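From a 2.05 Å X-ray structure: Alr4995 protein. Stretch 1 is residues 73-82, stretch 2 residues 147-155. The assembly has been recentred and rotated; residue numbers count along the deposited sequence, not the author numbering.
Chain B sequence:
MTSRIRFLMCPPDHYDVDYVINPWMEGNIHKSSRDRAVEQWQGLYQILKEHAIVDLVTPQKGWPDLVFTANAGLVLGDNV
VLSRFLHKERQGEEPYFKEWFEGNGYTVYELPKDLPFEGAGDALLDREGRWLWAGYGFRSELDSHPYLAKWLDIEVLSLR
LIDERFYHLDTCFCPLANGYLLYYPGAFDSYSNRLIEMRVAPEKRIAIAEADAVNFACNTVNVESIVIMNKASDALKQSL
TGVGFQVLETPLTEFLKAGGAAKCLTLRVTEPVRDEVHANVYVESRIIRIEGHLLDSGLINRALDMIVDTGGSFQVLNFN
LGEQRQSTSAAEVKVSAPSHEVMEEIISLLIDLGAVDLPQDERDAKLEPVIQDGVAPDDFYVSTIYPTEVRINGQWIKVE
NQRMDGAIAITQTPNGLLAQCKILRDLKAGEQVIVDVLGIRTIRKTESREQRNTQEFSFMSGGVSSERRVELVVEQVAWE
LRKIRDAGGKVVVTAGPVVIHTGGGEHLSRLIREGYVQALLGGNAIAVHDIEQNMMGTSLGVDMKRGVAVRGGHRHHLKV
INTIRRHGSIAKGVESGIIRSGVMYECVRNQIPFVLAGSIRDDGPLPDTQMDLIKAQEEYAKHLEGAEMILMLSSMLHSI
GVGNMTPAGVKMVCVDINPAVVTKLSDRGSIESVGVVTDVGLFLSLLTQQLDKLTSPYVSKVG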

# COMPACT_ATOMS: atom_id res chain seq x y z
N GLY B 73 -19.80 -34.63 37.10
CA GLY B 73 -18.53 -34.76 37.77
C GLY B 73 -17.71 -35.80 37.04
O GLY B 73 -18.07 -36.25 35.96
N LEU B 74 -16.60 -36.20 37.65
CA LEU B 74 -15.66 -37.10 37.01
C LEU B 74 -15.50 -38.34 37.87
O LEU B 74 -15.17 -38.23 39.04
CB LEU B 74 -14.31 -36.40 36.83
CG LEU B 74 -13.16 -37.33 36.46
CD1 LEU B 74 -13.39 -37.91 35.08
CD2 LEU B 74 -11.86 -36.58 36.51
N VAL B 75 -15.72 -39.50 37.28
CA VAL B 75 -15.76 -40.74 38.04
C VAL B 75 -14.55 -41.63 37.75
O VAL B 75 -14.23 -41.88 36.59
CB VAL B 75 -17.05 -41.53 37.74
CG1 VAL B 75 -16.98 -42.93 38.35
CG2 VAL B 75 -18.27 -40.76 38.25
N LEU B 76 -13.88 -42.11 38.79
CA LEU B 76 -12.89 -43.18 38.62
C LEU B 76 -12.98 -44.14 39.81
O LEU B 76 -12.77 -43.74 40.94
CB LEU B 76 -11.47 -42.62 38.52
CG LEU B 76 -10.39 -43.68 38.28
CD1 LEU B 76 -10.64 -44.44 36.98
CD2 LEU B 76 -8.99 -43.09 38.30
N GLY B 77 -13.29 -45.41 39.54
CA GLY B 77 -13.46 -46.38 40.62
C GLY B 77 -14.62 -45.98 41.52
O GLY B 77 -15.73 -45.70 41.04
N ASP B 78 -14.37 -45.92 42.82
CA ASP B 78 -15.40 -45.52 43.77
C ASP B 78 -15.33 -44.02 44.10
O ASP B 78 -16.05 -43.54 44.96
CB ASP B 78 -15.30 -46.35 45.06
CG ASP B 78 -15.47 -47.87 44.83
OD1 ASP B 78 -14.88 -48.64 45.61
OD2 ASP B 78 -16.18 -48.30 43.88
N ASN B 79 -14.43 -43.29 43.42
CA ASN B 79 -14.25 -41.85 43.67
C ASN B 79 -14.90 -40.96 42.61
O ASN B 79 -14.86 -41.28 41.43
CB ASN B 79 -12.76 -41.52 43.74
CG ASN B 79 -12.08 -42.18 44.92
OD1 ASN B 79 -12.55 -42.07 46.05
ND2 ASN B 79 -10.99 -42.90 44.65
N VAL B 80 -15.47 -39.83 43.03
CA VAL B 80 -15.93 -38.84 42.08
C VAL B 80 -15.42 -37.46 42.50
O VAL B 80 -15.42 -37.14 43.69
CB VAL B 80 -17.50 -38.84 41.93
CG1 VAL B 80 -18.16 -38.95 43.26
CG2 VAL B 80 -18.00 -37.58 41.22
N VAL B 81 -14.93 -36.68 41.54
CA VAL B 81 -14.72 -35.25 41.78
C VAL B 81 -15.96 -34.58 41.23
O VAL B 81 -16.27 -34.70 40.05
CB VAL B 81 -13.45 -34.68 41.11
CG1 VAL B 81 -13.28 -33.19 41.48
CG2 VAL B 81 -12.21 -35.48 41.53
N LEU B 82 -16.71 -33.92 42.12
CA LEU B 82 -17.91 -33.20 41.76
C LEU B 82 -17.59 -31.99 40.89
O LEU B 82 -16.64 -31.27 41.16
CB LEU B 82 -18.63 -32.74 43.04
CG LEU B 82 -20.05 -32.19 42.93
CD1 LEU B 82 -21.02 -33.30 42.55
CD2 LEU B 82 -20.45 -31.55 44.26
N TYR B 147 -5.78 -31.44 41.74
CA TYR B 147 -6.77 -32.03 42.63
C TYR B 147 -7.27 -33.34 42.05
O TYR B 147 -7.44 -34.32 42.78
CB TYR B 147 -7.94 -31.06 42.84
CG TYR B 147 -7.63 -29.88 43.73
CD1 TYR B 147 -7.84 -29.93 45.10
CD2 TYR B 147 -7.16 -28.68 43.18
CE1 TYR B 147 -7.56 -28.83 45.91
CE2 TYR B 147 -6.88 -27.58 43.99
CZ TYR B 147 -7.09 -27.67 45.35
OH TYR B 147 -6.82 -26.58 46.15
N LEU B 148 -7.49 -33.34 40.74
CA LEU B 148 -7.96 -34.53 40.07
C LEU B 148 -6.97 -35.66 40.26
O LEU B 148 -7.33 -36.81 40.52
CB LEU B 148 -8.17 -34.27 38.58
CG LEU B 148 -9.03 -33.09 38.21
CD1 LEU B 148 -9.17 -33.05 36.70
CD2 LEU B 148 -10.39 -33.23 38.87
N ALA B 149 -5.69 -35.30 40.14
CA ALA B 149 -4.63 -36.29 40.17
C ALA B 149 -4.52 -36.89 41.57
O ALA B 149 -4.40 -38.10 41.73
CB ALA B 149 -3.33 -35.65 39.76
N LYS B 150 -4.54 -36.03 42.58
CA LYS B 150 -4.43 -36.41 43.99
C LYS B 150 -5.62 -37.25 44.46
O LYS B 150 -5.45 -38.27 45.11
CB LYS B 150 -4.30 -35.14 44.85
CG LYS B 150 -4.23 -35.38 46.34
CD LYS B 150 -4.06 -34.07 47.11
CE LYS B 150 -5.25 -33.14 46.92
NZ LYS B 150 -5.21 -32.01 47.89
N TRP B 151 -6.82 -36.82 44.09
CA TRP B 151 -8.05 -37.46 44.55
C TRP B 151 -8.43 -38.71 43.78
O TRP B 151 -9.11 -39.59 44.31
CB TRP B 151 -9.21 -36.48 44.48
CG TRP B 151 -9.17 -35.43 45.54
CD1 TRP B 151 -8.51 -35.49 46.74
CD2 TRP B 151 -9.84 -34.17 45.50
NE1 TRP B 151 -8.73 -34.33 47.45
CE2 TRP B 151 -9.55 -33.51 46.72
CE3 TRP B 151 -10.65 -33.53 44.56
CZ2 TRP B 151 -10.04 -32.25 47.01
CZ3 TRP B 151 -11.15 -32.28 44.87
CH2 TRP B 151 -10.84 -31.65 46.08
N LEU B 152 -8.04 -38.79 42.51
CA LEU B 152 -8.37 -39.99 41.75
C LEU B 152 -7.16 -40.91 41.62
O LEU B 152 -7.27 -41.98 41.03
CB LEU B 152 -8.94 -39.63 40.38
CG LEU B 152 -10.22 -38.79 40.39
CD1 LEU B 152 -10.69 -38.60 38.98
CD2 LEU B 152 -11.33 -39.41 41.22
N ASP B 153 -6.03 -40.47 42.18
CA ASP B 153 -4.77 -41.23 42.17
C ASP B 153 -4.36 -41.65 40.74
O ASP B 153 -4.23 -42.84 40.45
CB ASP B 153 -4.88 -42.45 43.09
CG ASP B 153 -3.54 -42.85 43.73
OD1 ASP B 153 -2.57 -42.08 43.62
OD2 ASP B 153 -3.47 -43.94 44.35
N ILE B 154 -4.14 -40.67 39.87
CA ILE B 154 -3.90 -40.95 38.45
C ILE B 154 -3.04 -39.87 37.80
O ILE B 154 -3.01 -38.73 38.28
CB ILE B 154 -5.24 -41.08 37.69
CG1 ILE B 154 -5.01 -41.69 36.31
CG2 ILE B 154 -5.97 -39.74 37.61
CD1 ILE B 154 -6.21 -42.35 35.72
N GLU B 155 -2.32 -40.23 36.74
CA GLU B 155 -1.55 -39.27 35.94
C GLU B 155 -2.49 -38.38 35.12
O GLU B 155 -3.28 -38.89 34.33
CB GLU B 155 -0.57 -39.97 35.00
CG GLU B 155 0.22 -39.02 34.11
CD GLU B 155 1.13 -39.74 33.11
OE1 GLU B 155 0.63 -40.59 32.36
OE2 GLU B 155 2.34 -39.44 33.09
O HOH W 1 -9.90 -43.26 42.00

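The centre of the contact is L152, whose side chain lies against one face of a β-hairpin. Its CA-to-CB bond points sideways, but chi1 m and chi2 t carry the branched end inward, so that CD1 meets L74 CD2 at 3.4 Å, CG lies 4.0 Å from V81 CG2, and CD2 reaches N79 CB at 3.6 Å. Leucine suits this place because its two methyls can touch several residues at once without leaving a polar group unpaired. One turn earlier on the helix, L148 extends the same apolar surface, its CD2 lying 3.9 Å from V81 CG1.

The hairpin supplies the matching face. Its strands, 73-76 and 79-82, are paired by backbone hydrogen bonds, L74 N to V81 O (2.8 Å) and V81 N to L74 O (3.0 Å) among them. Side chains alternate along a strand, so L74, L76, N79 and V81 point toward the helix, while V75 and V80 point away. The helix runs roughly antiparallel to strand 79-82, at 155°, with the axes 8.9 Å apart. V81, compact and β-branched, fits beneath it and also sets CG2 at the edge of the W151 ring, 3.9 Å from CE3.

Farther out, L76 CD2 packs against I154 CD1 at 3.9 Å, continuing the apolar contact past D153, where positive phi breaks the helical path.

At the turn the chemistry becomes polar. A type II' turn links L76 to N79, and G77 has the positive phi that glycine readily adopts. No direct hydrogen bond joins the stretches; a water does so instead, donating to L76 O and L152 O, each 3.1 Å from its O atom, and accepting from N79 ND2 at 2.9 Å. Asparagine suits this margin: its CB touches leucine while its amide binds the water.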